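Local atomic coordinates of cysteine protease-like VirA (Shigella flexneri, PDB entry 3EB8), a protein that is a secreted virulence effector required for bacterial entry into epithelial cells and for spread within and between them, although its proposed tubulin-cleaving activity is disputed. Residues Ser139-Ile144 and Lys187-Leu192; Tyr145-Ala150 and Asn154-Tyr159; Ile163-Lys168 and Leu217-Leu222; Leu167-Asp172 and Asn198-Ser203; His249-Ile254 and Val349-Ile354. All blocks are in the same frame, centred on the assembly; numbering follows the deposited sequence.

Interaction 1: Ser139-Ile144 and Lys187-Leu192; sequences SVWHDI and KELQML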
# COMPACT_ATOMS: atom_id res chain seq x y z
N SER A 139 -13.71 2.43 -14.14
CA SER A 139 -13.59 3.82 -13.74
C SER A 139 -12.15 4.29 -13.58
O SER A 139 -11.92 5.41 -13.11
CB SER A 139 -14.36 4.06 -12.44
OG SER A 139 -13.79 3.34 -11.37
N VAL A 140 -11.18 3.47 -14.00
CA VAL A 140 -9.78 3.72 -13.67
C VAL A 140 -9.24 5.07 -14.14
O VAL A 140 -8.54 5.74 -13.38
CB VAL A 140 -8.86 2.57 -14.13
CG1 VAL A 140 -8.79 2.50 -15.62
CG2 VAL A 140 -7.47 2.75 -13.56
N TRP A 141 -9.55 5.48 -15.37
CA TRP A 141 -9.09 6.79 -15.87
C TRP A 141 -9.63 7.96 -15.03
O TRP A 141 -8.89 8.88 -14.70
CB TRP A 141 -9.48 7.03 -17.34
CG TRP A 141 -9.02 6.00 -18.34
CD1 TRP A 141 -9.62 5.73 -19.54
CD2 TRP A 141 -7.88 5.14 -18.26
NE1 TRP A 141 -8.93 4.75 -20.20
CE2 TRP A 141 -7.86 4.36 -19.43
CE3 TRP A 141 -6.88 4.94 -17.30
CZ2 TRP A 141 -6.88 3.40 -19.68
CZ3 TRP A 141 -5.90 3.98 -17.54
CH2 TRP A 141 -5.91 3.22 -18.72
N HIS A 142 -10.92 7.94 -14.70
CA HIS A 142 -11.50 9.01 -13.90
C HIS A 142 -10.99 8.96 -12.47
O HIS A 142 -10.81 9.99 -11.83
CB HIS A 142 -13.04 8.95 -13.92
CG HIS A 142 -13.63 9.12 -15.29
ND1 HIS A 142 -13.37 8.24 -16.32
CD2 HIS A 142 -14.46 10.06 -15.79
CE1 HIS A 142 -14.02 8.63 -17.40
NE2 HIS A 142 -14.69 9.73 -17.11
N ASP A 143 -10.76 7.75 -11.98
CA ASP A 143 -10.18 7.54 -10.66
C ASP A 143 -8.79 8.20 -10.52
O ASP A 143 -8.55 8.95 -9.57
CB ASP A 143 -10.12 6.05 -10.33
CG ASP A 143 -11.50 5.45 -10.15
OD1 ASP A 143 -12.45 6.23 -9.91
OD2 ASP A 143 -11.66 4.21 -10.25
N ILE A 144 -7.88 7.96 -11.45
CA ILE A 144 -6.57 8.62 -11.34
C ILE A 144 -6.69 10.14 -11.54
O ILE A 144 -6.13 10.92 -10.77
CB ILE A 144 -5.49 7.99 -12.25
CG1 ILE A 144 -4.11 8.54 -11.91
CG2 ILE A 144 -5.83 8.20 -13.71
CD1 ILE A 144 -2.93 7.77 -12.53
N LYS A 187 -11.61 3.63 -23.24
CA LYS A 187 -10.47 3.98 -24.05
C LYS A 187 -9.19 3.25 -23.62
O LYS A 187 -8.97 2.97 -22.43
CB LYS A 187 -10.25 5.49 -24.05
CG LYS A 187 -9.20 5.97 -25.05
CD LYS A 187 -9.59 7.32 -25.64
CE LYS A 187 -8.94 7.55 -27.00
NZ LYS A 187 -9.63 8.62 -27.78
N GLU A 188 -8.36 2.95 -24.61
CA GLU A 188 -7.03 2.41 -24.37
C GLU A 188 -6.06 3.53 -24.65
O GLU A 188 -6.13 4.17 -25.70
CB GLU A 188 -6.74 1.21 -25.28
CG GLU A 188 -5.29 0.72 -25.24
CD GLU A 188 -5.06 -0.52 -26.10
OE1 GLU A 188 -4.12 -0.50 -26.94
OE2 GLU A 188 -5.80 -1.52 -25.93
N LEU A 189 -5.17 3.79 -23.69
CA LEU A 189 -4.27 4.92 -23.77
C LEU A 189 -3.23 4.69 -24.84
O LEU A 189 -2.61 3.63 -24.89
CB LEU A 189 -3.56 5.12 -22.44
CG LEU A 189 -4.42 5.41 -21.22
CD1 LEU A 189 -3.53 5.66 -19.99
CD2 LEU A 189 -5.34 6.59 -21.50
N GLN A 190 -3.04 5.68 -25.70
CA GLN A 190 -1.93 5.64 -26.65
C GLN A 190 -0.68 6.08 -25.92
O GLN A 190 -0.69 7.06 -25.17
CB GLN A 190 -2.19 6.55 -27.85
CG GLN A 190 -3.14 5.95 -28.87
CD GLN A 190 -3.76 7.02 -29.76
OE1 GLN A 190 -3.40 8.19 -29.67
NE2 GLN A 190 -4.69 6.60 -30.62
N MET A 191 0.41 5.35 -26.13
CA MET A 191 1.64 5.59 -25.40
C MET A 191 2.38 6.82 -25.91
O MET A 191 2.30 7.16 -27.09
CB MET A 191 2.52 4.34 -25.44
CG MET A 191 1.99 3.23 -24.55
SD MET A 191 1.80 3.81 -22.85
CE MET A 191 3.44 4.51 -22.60
N LEU A 192 3.11 7.48 -25.01
CA LEU A 192 3.81 8.71 -25.35
C LEU A 192 5.10 8.44 -26.12
O LEU A 192 5.82 7.49 -25.83
CB LEU A 192 4.11 9.55 -24.10
CG LEU A 192 2.99 10.48 -23.60
CD1 LEU A 192 1.81 9.67 -23.14
CD2 LEU A 192 3.46 11.40 -22.48
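With CG anti to the carbonyl carbon in both Trp141 (chi1 -56°) and Leu189, the indole leans out from the start of a helix and meets a leucine branch coming from the opposite direction. Its NE1 donates to the backbone O of Lys187 at 2.9 Å. That oxygen lies nearly in the indole plane, whereas the donor sits 41° out of the carbonyl plane and so not on a lone pair. The indole joins the first turn of helix 140-149 to the extended connection between helices 167-176 and 194-204; the connecting residues Lys187 and Leu189 lie in the region assigned to tubulin binding. Leu189 covers one ring face in a CH-pi contact, its CG 3.9 Å from the centre of the six-membered ring. Against the opposite face lies Val140 CG1, so the ring is clasped on both sides while its N-H is bonded at the edge. Thr233 of helix 226-234 also touches the indole, and the backbone of Leu189 is hydrogen-bonded to Pro333.

Interaction 2: Tyr145-Ala150 and Asn154-Tyr159; sequences YRDIRA and NSTKIY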
# COMPACT_ATOMS: atom_id res chain seq x y z
N TYR A 145 -7.45 10.57 -12.53
CA TYR A 145 -7.69 11.98 -12.75
C TYR A 145 -8.14 12.68 -11.45
O TYR A 145 -7.48 13.61 -10.97
CB TYR A 145 -8.72 12.22 -13.86
CG TYR A 145 -8.97 13.69 -14.12
CD1 TYR A 145 -8.04 14.44 -14.80
CD2 TYR A 145 -10.10 14.32 -13.64
CE1 TYR A 145 -8.24 15.78 -15.03
CE2 TYR A 145 -10.32 15.67 -13.86
CZ TYR A 145 -9.38 16.40 -14.56
OH TYR A 145 -9.57 17.75 -14.80
N ARG A 146 -9.27 12.24 -10.89
CA ARG A 146 -9.79 12.85 -9.68
C ARG A 146 -8.72 12.91 -8.58
O ARG A 146 -8.52 13.97 -7.97
CB ARG A 146 -11.04 12.11 -9.19
CG ARG A 146 -12.16 12.12 -10.21
CD ARG A 146 -13.32 11.20 -9.83
NE ARG A 146 -13.93 10.63 -11.03
CZ ARG A 146 -15.21 10.29 -11.14
NH1 ARG A 146 -16.04 10.46 -10.12
NH2 ARG A 146 -15.66 9.78 -12.28
N ASP A 147 -8.04 11.79 -8.36
CA ASP A 147 -7.07 11.72 -7.26
C ASP A 147 -5.83 12.62 -7.48
O ASP A 147 -5.37 13.29 -6.56
CB ASP A 147 -6.66 10.28 -6.98
CG ASP A 147 -5.86 10.15 -5.69
OD1 ASP A 147 -6.38 9.54 -4.73
OD2 ASP A 147 -4.71 10.66 -5.63
N ILE A 148 -5.30 12.62 -8.70
CA ILE A 148 -4.15 13.47 -8.98
C ILE A 148 -4.59 14.92 -8.93
O ILE A 148 -3.86 15.77 -8.43
CB ILE A 148 -3.50 13.16 -10.33
CG1 ILE A 148 -2.87 11.76 -10.28
CG2 ILE A 148 -2.44 14.19 -10.67
CD1 ILE A 148 -1.98 11.53 -9.09
N ARG A 149 -5.78 15.20 -9.42
CA ARG A 149 -6.25 16.57 -9.41
C ARG A 149 -6.27 17.09 -7.97
O ARG A 149 -5.92 18.25 -7.71
CB ARG A 149 -7.62 16.71 -10.09
CG ARG A 149 -7.96 18.16 -10.38
CD ARG A 149 -8.85 18.31 -11.59
NE ARG A 149 -9.55 19.59 -11.60
CZ ARG A 149 -9.05 20.70 -12.13
NH1 ARG A 149 -7.85 20.69 -12.70
NH2 ARG A 149 -9.75 21.83 -12.10
N ALA A 150 -6.63 16.22 -7.04
CA ALA A 150 -6.78 16.63 -5.64
C ALA A 150 -5.52 16.38 -4.82
O ALA A 150 -5.52 16.58 -3.61
CB ALA A 150 -7.97 15.93 -5.01
N ASN A 154 -3.38 16.44 -0.79
CA ASN A 154 -3.51 15.04 -0.39
C ASN A 154 -2.34 14.54 0.44
O ASN A 154 -1.38 15.27 0.70
CB ASN A 154 -3.58 14.15 -1.64
CG ASN A 154 -4.92 13.51 -1.82
OD1 ASN A 154 -5.75 13.55 -0.91
ND2 ASN A 154 -5.15 12.89 -2.98
N SER A 155 -2.41 13.28 0.84
CA SER A 155 -1.23 12.60 1.33
C SER A 155 -0.68 11.66 0.26
O SER A 155 0.22 10.87 0.53
CB SER A 155 -1.52 11.85 2.62
OG SER A 155 -1.72 12.75 3.69
N THR A 156 -1.22 11.75 -0.95
CA THR A 156 -0.80 10.90 -2.07
C THR A 156 0.72 10.99 -2.33
O THR A 156 1.28 12.10 -2.48
CB THR A 156 -1.58 11.22 -3.39
OG1 THR A 156 -2.98 10.95 -3.21
CG2 THR A 156 -1.07 10.38 -4.56
N LYS A 157 1.38 9.84 -2.35
CA LYS A 157 2.78 9.77 -2.74
C LYS A 157 3.03 8.56 -3.60
O LYS A 157 2.49 7.49 -3.35
CB LYS A 157 3.69 9.71 -1.53
CG LYS A 157 3.79 11.03 -0.79
CD LYS A 157 4.65 10.89 0.46
CE LYS A 157 4.82 12.24 1.15
NZ LYS A 157 5.20 12.04 2.57
N ILE A 158 3.85 8.73 -4.63
CA ILE A 158 4.08 7.66 -5.57
C ILE A 158 5.57 7.45 -5.73
O ILE A 158 6.32 8.40 -5.96
CB ILE A 158 3.47 7.99 -6.93
CG1 ILE A 158 1.99 8.29 -6.78
CG2 ILE A 158 3.72 6.82 -7.91
CD1 ILE A 158 1.45 9.21 -7.83
N TYR A 159 5.99 6.19 -5.62
CA TYR A 159 7.41 5.85 -5.70
C TYR A 159 7.68 4.78 -6.75
O TYR A 159 6.92 3.83 -6.88
CB TYR A 159 7.91 5.32 -4.37
CG TYR A 159 7.66 6.23 -3.22
CD1 TYR A 159 6.50 6.11 -2.46
CD2 TYR A 159 8.58 7.21 -2.87
CE1 TYR A 159 6.25 6.96 -1.39
CE2 TYR A 159 8.34 8.07 -1.80
CZ TYR A 159 7.18 7.93 -1.05
OH TYR A 159 6.93 8.77 0.01
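Asn154 and Asp147 bring their side chains together at about a right angle where the last turn of helix 140-149 faces the chain returning into strand 157-160. The carboxylate and amide planes are 42° apart, and Asn154 ND2 stands 3.5 Å from Asp147 OD2. With its CG anti to the backbone N (chi1 -169°), Asp147 swings the carboxylate across to this returning chain, where OD2 accepts a hydrogen bond from Thr156 OG1 at 3.0 Å on its syn lone pair. The same hydroxyl oxygen is bonded by the backbone N of His277, and two partners therefore fix its rotation. Ala150, the first residue past the helix, adds mainly backbone: its O lies 3.6 Å from Asn154 CG, bringing the amide group close to the helix end. Deeper in, Ile148 CD1 and Ile158 CD1 approach to 4.3 Å. This helix-turn-strand connection leads into the mixed sheet, where strand 157-160 runs parallel to strand 274-283, while Ile170 of helix 167-176 packs on both isoleucines and Phe236 also touches them.

Interaction 3: Ile163-Lys168 and Leu217-Leu222; sequences IEIPLK and LLFTSL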
# COMPACT_ATOMS: atom_id res chain seq x y z
N ILE A 163 11.92 5.86 -4.99
CA ILE A 163 12.18 7.20 -5.49
C ILE A 163 10.86 7.92 -5.62
O ILE A 163 9.99 7.50 -6.40
CB ILE A 163 12.84 7.14 -6.87
CG1 ILE A 163 14.17 6.38 -6.79
CG2 ILE A 163 13.02 8.53 -7.44
CD1 ILE A 163 14.67 5.90 -8.15
N GLU A 164 10.68 9.01 -4.87
CA GLU A 164 9.45 9.78 -5.03
C GLU A 164 9.36 10.37 -6.43
O GLU A 164 10.24 11.12 -6.87
CB GLU A 164 9.29 10.86 -3.96
CG GLU A 164 8.06 11.73 -4.20
CD GLU A 164 7.55 12.44 -2.94
OE1 GLU A 164 6.37 12.84 -2.94
OE2 GLU A 164 8.31 12.59 -1.97
N ILE A 165 8.31 10.01 -7.14
CA ILE A 165 7.99 10.65 -8.40
C ILE A 165 7.18 11.91 -8.10
O ILE A 165 6.09 11.85 -7.54
CB ILE A 165 7.18 9.73 -9.32
CG1 ILE A 165 7.95 8.43 -9.57
CG2 ILE A 165 6.84 10.44 -10.63
CD1 ILE A 165 7.32 7.53 -10.59
N PRO A 166 7.73 13.06 -8.46
CA PRO A 166 7.06 14.32 -8.13
C PRO A 166 5.64 14.32 -8.70
O PRO A 166 5.44 13.93 -9.85
CB PRO A 166 7.91 15.37 -8.85
CG PRO A 166 9.26 14.73 -8.97
CD PRO A 166 9.03 13.26 -9.13
N LEU A 167 4.67 14.75 -7.89
CA LEU A 167 3.27 14.75 -8.27
C LEU A 167 2.96 15.59 -9.50
O LEU A 167 2.11 15.22 -10.32
CB LEU A 167 2.39 15.20 -7.09
CG LEU A 167 2.10 14.10 -6.06
CD1 LEU A 167 1.58 14.68 -4.75
CD2 LEU A 167 1.13 13.06 -6.62
N LYS A 168 3.65 16.71 -9.65
CA LYS A 168 3.45 17.57 -10.81
C LYS A 168 3.82 16.80 -12.09
O LYS A 168 3.20 16.97 -13.15
CB LYS A 168 4.27 18.86 -10.67
CG LYS A 168 4.30 19.74 -11.91
CD LYS A 168 2.94 20.37 -12.19
CE LYS A 168 3.04 21.49 -13.22
NZ LYS A 168 3.89 21.10 -14.39
N LEU A 217 16.67 9.70 -16.72
CA LEU A 217 16.88 8.60 -17.65
C LEU A 217 15.92 7.48 -17.30
O LEU A 217 15.25 6.92 -18.17
CB LEU A 217 18.30 8.08 -17.50
CG LEU A 217 19.02 7.76 -18.79
CD1 LEU A 217 19.40 9.08 -19.49
CD2 LEU A 217 20.24 6.93 -18.47
N LEU A 218 15.88 7.16 -16.02
CA LEU A 218 15.04 6.11 -15.50
C LEU A 218 13.58 6.36 -15.88
O LEU A 218 12.92 5.50 -16.47
CB LEU A 218 15.19 6.05 -13.98
CG LEU A 218 14.38 5.00 -13.22
CD1 LEU A 218 14.62 3.65 -13.85
CD2 LEU A 218 14.79 5.00 -11.74
N PHE A 219 13.08 7.55 -15.55
CA PHE A 219 11.68 7.84 -15.81
C PHE A 219 11.40 8.03 -17.29
O PHE A 219 10.27 7.91 -17.71
CB PHE A 219 11.19 9.05 -15.00
CG PHE A 219 11.26 8.83 -13.53
CD1 PHE A 219 11.89 9.74 -12.70
CD2 PHE A 219 10.74 7.67 -12.97
CE1 PHE A 219 11.98 9.51 -11.33
CE2 PHE A 219 10.82 7.44 -11.59
CZ PHE A 219 11.44 8.37 -10.78
N THR A 220 12.42 8.33 -18.08
CA THR A 220 12.22 8.44 -19.52
C THR A 220 11.90 7.08 -20.12
O THR A 220 11.03 6.96 -20.98
CB THR A 220 13.46 9.04 -20.23
OG1 THR A 220 13.57 10.43 -19.89
CG2 THR A 220 13.31 8.92 -21.74
N SER A 221 12.61 6.06 -19.65
CA SER A 221 12.40 4.69 -20.09
C SER A 221 11.05 4.18 -19.62
O SER A 221 10.21 3.81 -20.42
CB SER A 221 13.54 3.80 -19.59
OG SER A 221 13.17 2.43 -19.63
N LEU A 222 10.83 4.15 -18.31
CA LEU A 222 9.47 3.96 -17.81
C LEU A 222 8.77 5.12 -18.47
O LEU A 222 9.43 5.99 -19.04
CB LEU A 222 9.41 4.11 -16.30
CG LEU A 222 10.41 3.39 -15.41
CD1 LEU A 222 10.35 3.94 -13.98
CD2 LEU A 222 10.13 1.90 -15.43
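Phe219, on the last turn of helix 210-221, pushes its ring against Ile163 and Ile165. Ile163 lies on strand 163-164, which forms a tight beta-hairpin with antiparallel strand 157-160, and Ile165 follows in the chain. The contact illustrates how a helix can be docked on a hairpin by one aromatic side chain whose far end meets two beta-branched ones. The close-packed part lies round that far end of the ring. Ile163 presents CG2 at the ring edge, close to its plane, 3.7 Å from Phe219 CZ. Ile165 arrives obliquely, with CG1 and CD1 both 3.6 Å from Phe219 CE2. Because CG1 of Ile165 stands anti to the carbonyl carbon (chi1 -57°), the longer branch of the side chain, not CG2, is the one that reaches the phenyl group. Phe205 touches both Phe219 and Pro166, the residue that precedes helix 167-176. Toward solvent the fit is looser. Leu218 and Ile163 are both partly exposed and reach for one another tip to tip through single methyl groups, while Glu164 between the two isoleucines points away from the helix. The contacts between the two segments are all between apolar side chains, and their outer limit is a lone methyl pair, Ile163 CD1 against Leu218 CD2 at 3.7 Å.

Interaction 4: Leu167-Asp172 and Asn198-Ser203; sequences LKLIAD and NKIINS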
# COMPACT_ATOMS: atom_id res chain seq x y z
N LEU A 167 4.67 14.75 -7.89
CA LEU A 167 3.27 14.75 -8.27
C LEU A 167 2.96 15.59 -9.50
O LEU A 167 2.11 15.22 -10.32
CB LEU A 167 2.39 15.20 -7.09
CG LEU A 167 2.10 14.10 -6.06
CD1 LEU A 167 1.58 14.68 -4.75
CD2 LEU A 167 1.13 13.06 -6.62
N LYS A 168 3.65 16.71 -9.65
CA LYS A 168 3.45 17.57 -10.81
C LYS A 168 3.82 16.80 -12.09
O LYS A 168 3.20 16.97 -13.15
CB LYS A 168 4.27 18.86 -10.67
CG LYS A 168 4.30 19.74 -11.91
CD LYS A 168 2.94 20.37 -12.19
CE LYS A 168 3.04 21.49 -13.22
NZ LYS A 168 3.89 21.10 -14.39
N LEU A 169 4.83 15.94 -11.99
CA LEU A 169 5.27 15.12 -13.10
C LEU A 169 4.25 14.05 -13.41
O LEU A 169 4.03 13.71 -14.58
CB LEU A 169 6.61 14.46 -12.78
CG LEU A 169 7.09 13.42 -13.78
CD1 LEU A 169 7.10 13.99 -15.19
CD2 LEU A 169 8.48 12.93 -13.39
N ILE A 170 3.61 13.52 -12.38
CA ILE A 170 2.52 12.59 -12.60
C ILE A 170 1.37 13.30 -13.32
O ILE A 170 0.80 12.78 -14.28
CB ILE A 170 2.00 11.95 -11.31
CG1 ILE A 170 3.13 11.22 -10.56
CG2 ILE A 170 0.80 11.05 -11.62
CD1 ILE A 170 3.57 9.94 -11.18
N ALA A 171 1.02 14.50 -12.85
CA ALA A 171 -0.06 15.26 -13.48
C ALA A 171 0.27 15.59 -14.93
O ALA A 171 -0.60 15.51 -15.80
CB ALA A 171 -0.36 16.54 -12.69
N ASP A 172 1.52 15.94 -15.21
CA ASP A 172 1.91 16.23 -16.59
C ASP A 172 1.82 14.96 -17.47
O ASP A 172 1.40 15.02 -18.62
CB ASP A 172 3.32 16.82 -16.67
CG ASP A 172 3.39 18.24 -16.13
OD1 ASP A 172 2.33 18.85 -15.91
OD2 ASP A 172 4.53 18.73 -15.93
N ASN A 198 10.05 13.17 -22.87
CA ASN A 198 11.26 13.92 -22.65
C ASN A 198 10.99 15.38 -22.31
O ASN A 198 11.76 16.02 -21.59
CB ASN A 198 12.19 13.82 -23.85
CG ASN A 198 13.54 14.41 -23.57
OD1 ASN A 198 13.90 15.43 -24.14
ND2 ASN A 198 14.29 13.80 -22.65
N LYS A 199 9.88 15.90 -22.83
CA LYS A 199 9.45 17.26 -22.54
C LYS A 199 9.08 17.43 -21.06
O LYS A 199 9.69 18.21 -20.33
CB LYS A 199 8.26 17.63 -23.43
CG LYS A 199 7.33 18.70 -22.87
CD LYS A 199 7.81 20.10 -23.17
CE LYS A 199 6.85 21.12 -22.60
NZ LYS A 199 6.49 20.77 -21.20
N ILE A 200 8.07 16.68 -20.62
CA ILE A 200 7.64 16.66 -19.23
C ILE A 200 8.79 16.42 -18.24
O ILE A 200 8.98 17.18 -17.29
CB ILE A 200 6.65 15.51 -19.01
CG1 ILE A 200 5.53 15.57 -20.04
CG2 ILE A 200 6.10 15.57 -17.63
CD1 ILE A 200 4.58 14.39 -19.92
N ILE A 201 9.52 15.33 -18.47
CA ILE A 201 10.59 14.91 -17.59
C ILE A 201 11.55 16.05 -17.36
O ILE A 201 11.87 16.39 -16.21
CB ILE A 201 11.31 13.65 -18.14
CG1 ILE A 201 10.55 12.40 -17.70
CG2 ILE A 201 12.76 13.57 -17.65
CD1 ILE A 201 10.75 11.21 -18.60
N ASN A 202 11.98 16.68 -18.45
CA ASN A 202 12.89 17.82 -18.36
C ASN A 202 12.27 19.06 -17.73
O ASN A 202 12.96 19.81 -17.04
CB ASN A 202 13.52 18.12 -19.72
CG ASN A 202 14.80 17.34 -19.94
OD1 ASN A 202 15.69 17.34 -19.08
ND2 ASN A 202 14.90 16.67 -21.08
N SER A 203 10.96 19.25 -17.93
CA SER A 203 10.24 20.34 -17.25
C SER A 203 10.28 20.17 -15.73
O SER A 203 10.32 21.14 -15.00
CB SER A 203 8.78 20.41 -17.71
OG SER A 203 8.64 21.09 -18.96
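Asp172 and Ile200 mark the place where helices 167-176 and 194-204 come together in an antiparallel helix-helix packing, their CA atoms 6.3 Å apart in segments whose axes lie at 161° with a closest approach of 9.7 Å. Ile200, within the region assigned to tubulin binding, is the residue inserted between the helices. The side chains of Ile200 and Asp172 pass in opposite directions, and the CG1 branch of Ile200, anti to the carbonyl carbon (chi1 -52°), sets CD1 3.5 Å from the backbone O of Asp172. Leu169 crosses Ile200 at about a right angle, its CD1 near the backbone of Ile201; the placement of this methyl and of Ile200 CG2 is uncertain, because they are modelled too close together. Polar groups adjoin this apolar strip. Lys168, one turn earlier, forms a salt bridge with Asp172, NZ meeting the syn lone pair of OD2 at 2.9 Å, and Asn204 ND2 bonds that same oxygen as well as the backbone O of Ile200. Asn204 thus ties the carboxylate of one helix to the backbone of the other. With Lys199 NZ also 6.0 Å from Asp172 OD2, not in contact, the positive surroundings would probably keep this aspartate ionised, although its CB faces the buried isoleucine.

Interaction 5: His249-Ile254 and Val349-Ile354; sequences HIYAQI and VSFAII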
# COMPACT_ATOMS: atom_id res chain seq x y z
N HIS A 249 -16.35 -8.68 4.19
CA HIS A 249 -16.77 -8.90 5.55
C HIS A 249 -15.89 -8.08 6.50
O HIS A 249 -16.39 -7.31 7.32
CB HIS A 249 -16.77 -10.39 5.89
CG HIS A 249 -17.42 -10.72 7.19
ND1 HIS A 249 -16.71 -11.18 8.28
CD2 HIS A 249 -18.71 -10.66 7.58
CE1 HIS A 249 -17.54 -11.39 9.29
NE2 HIS A 249 -18.76 -11.08 8.89
N ILE A 250 -14.58 -8.23 6.37
CA ILE A 250 -13.69 -7.46 7.21
C ILE A 250 -13.98 -5.97 7.03
O ILE A 250 -14.06 -5.21 8.00
CB ILE A 250 -12.20 -7.72 6.89
CG1 ILE A 250 -11.92 -9.22 6.80
CG2 ILE A 250 -11.32 -7.08 7.95
CD1 ILE A 250 -12.62 -10.03 7.88
N TYR A 251 -14.12 -5.54 5.79
CA TYR A 251 -14.29 -4.12 5.52
C TYR A 251 -15.56 -3.61 6.20
O TYR A 251 -15.58 -2.51 6.79
CB TYR A 251 -14.32 -3.89 4.01
CG TYR A 251 -14.41 -2.46 3.57
CD1 TYR A 251 -13.51 -1.52 4.02
CD2 TYR A 251 -15.39 -2.05 2.68
CE1 TYR A 251 -13.58 -0.21 3.61
CE2 TYR A 251 -15.47 -0.75 2.26
CZ TYR A 251 -14.56 0.18 2.74
OH TYR A 251 -14.64 1.49 2.34
N ALA A 252 -16.62 -4.42 6.16
CA ALA A 252 -17.90 -4.06 6.78
C ALA A 252 -17.77 -3.93 8.29
O ALA A 252 -18.37 -3.03 8.88
CB ALA A 252 -18.98 -5.06 6.42
N GLN A 253 -17.02 -4.84 8.91
CA GLN A 253 -16.81 -4.78 10.35
C GLN A 253 -16.04 -3.53 10.73
O GLN A 253 -16.32 -2.90 11.75
CB GLN A 253 -16.07 -6.03 10.85
CG GLN A 253 -16.90 -7.29 10.76
CD GLN A 253 -16.13 -8.52 11.17
OE1 GLN A 253 -14.91 -8.58 11.03
NE2 GLN A 253 -16.85 -9.52 11.66
N ILE A 254 -15.06 -3.18 9.90
CA ILE A 254 -14.26 -2.00 10.13
C ILE A 254 -15.10 -0.73 10.00
O ILE A 254 -15.04 0.15 10.86
CB ILE A 254 -13.04 -1.99 9.22
CG1 ILE A 254 -11.96 -2.88 9.85
CG2 ILE A 254 -12.55 -0.55 9.02
CD1 ILE A 254 -10.86 -3.26 8.94
N VAL A 349 -4.66 -8.48 -0.51
CA VAL A 349 -5.27 -7.39 0.22
C VAL A 349 -4.98 -7.55 1.69
O VAL A 349 -5.05 -8.66 2.24
CB VAL A 349 -6.79 -7.34 -0.06
CG1 VAL A 349 -7.49 -6.35 0.86
CG2 VAL A 349 -7.03 -6.97 -1.52
N SER A 350 -4.61 -6.44 2.34
CA SER A 350 -4.27 -6.45 3.76
C SER A 350 -4.80 -5.20 4.44
O SER A 350 -5.01 -4.19 3.78
CB SER A 350 -2.76 -6.53 3.93
OG SER A 350 -2.16 -5.39 3.34
N PHE A 351 -5.01 -5.28 5.75
CA PHE A 351 -5.60 -4.19 6.53
C PHE A 351 -4.77 -3.83 7.75
O PHE A 351 -4.12 -4.68 8.34
CB PHE A 351 -6.98 -4.58 7.05
CG PHE A 351 -8.08 -4.41 6.07
CD1 PHE A 351 -8.12 -5.17 4.91
CD2 PHE A 351 -9.10 -3.50 6.32
CE1 PHE A 351 -9.14 -5.02 4.01
CE2 PHE A 351 -10.14 -3.36 5.42
CZ PHE A 351 -10.17 -4.11 4.26
N ALA A 352 -4.85 -2.57 8.16
CA ALA A 352 -4.43 -2.20 9.49
C ALA A 352 -5.21 -0.98 9.96
O ALA A 352 -5.64 -0.15 9.16
CB ALA A 352 -2.90 -1.92 9.55
N ILE A 353 -5.39 -0.88 11.27
CA ILE A 353 -5.91 0.32 11.87
C ILE A 353 -4.78 1.06 12.58
O ILE A 353 -3.97 0.46 13.31
CB ILE A 353 -7.08 0.03 12.82
CG1 ILE A 353 -8.31 -0.39 12.02
CG2 ILE A 353 -7.45 1.26 13.63
CD1 ILE A 353 -9.48 -0.83 12.88
N ILE A 354 -4.71 2.37 12.33
CA ILE A 354 -3.73 3.24 12.96
C ILE A 354 -4.50 4.25 13.80
O ILE A 354 -5.36 4.97 13.29
CB ILE A 354 -2.85 3.94 11.91
CG1 ILE A 354 -1.98 2.92 11.15
CG2 ILE A 354 -1.97 4.98 12.56
CD1 ILE A 354 -2.71 2.20 10.03
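Phe351 projects from a strand of the mixed sheet toward helix 245-265; the axes of segments 249-254 and 349-354 come within 10.5 Å and run 16° apart, a helix layered on a sheet face. From CB the side chain leads to CG, and both face the CD1 methyl of Ile254, whose placement is uncertain. One rim of the ring, CD2 and CE2, takes this methyl obliquely, though its modelled distance to CD2 is too short to be relied on. Further out, CE2 meets Tyr251 CD1 at 4.1 Å, each contact atom lying at the other ring's edge, near its plane, so the two touch by their rims and do not stack. At the tip, CZ reaches Tyr251 CB at 4.2 Å. Tyr251 is placed beside the phenyl by its chi1 of -177°, which sets CG anti to the backbone N. Strand alternation turns Ala352 away from the helix, while Asn319 and Ile321 of the adjoining strand 315-327 also touch Phe351. Two residues on, Ile353 faces the helix again, its CD1 4.4 Å from Ile254 CG1.

Followed from the N terminus, helix 140-149 opens the series: interaction 1 closes a long loop back to 187-192, and interaction 2, nested inside it, closes a short one as the chain enters strand 157-160. The hairpin that follows passes directly into interaction 3, joined by the Ile158-Ile165 backbone pairing. Interactions 3 and 4 start from overlapping segments and both cross interaction 1, reaching forward to helices 210-221 and 194-204; Leu192 packs on Ile200 where interactions 1 and 4 touch. Interactions 2 and 3 tie helices 140-149 and 210-221 to the hairpin strands, while interaction 4 pairs two helices and interaction 1 ties a helix to an interhelical connection. Interaction 5, later and in series, joins helix 245-265 to strand 348-356 of the same mixed sheet.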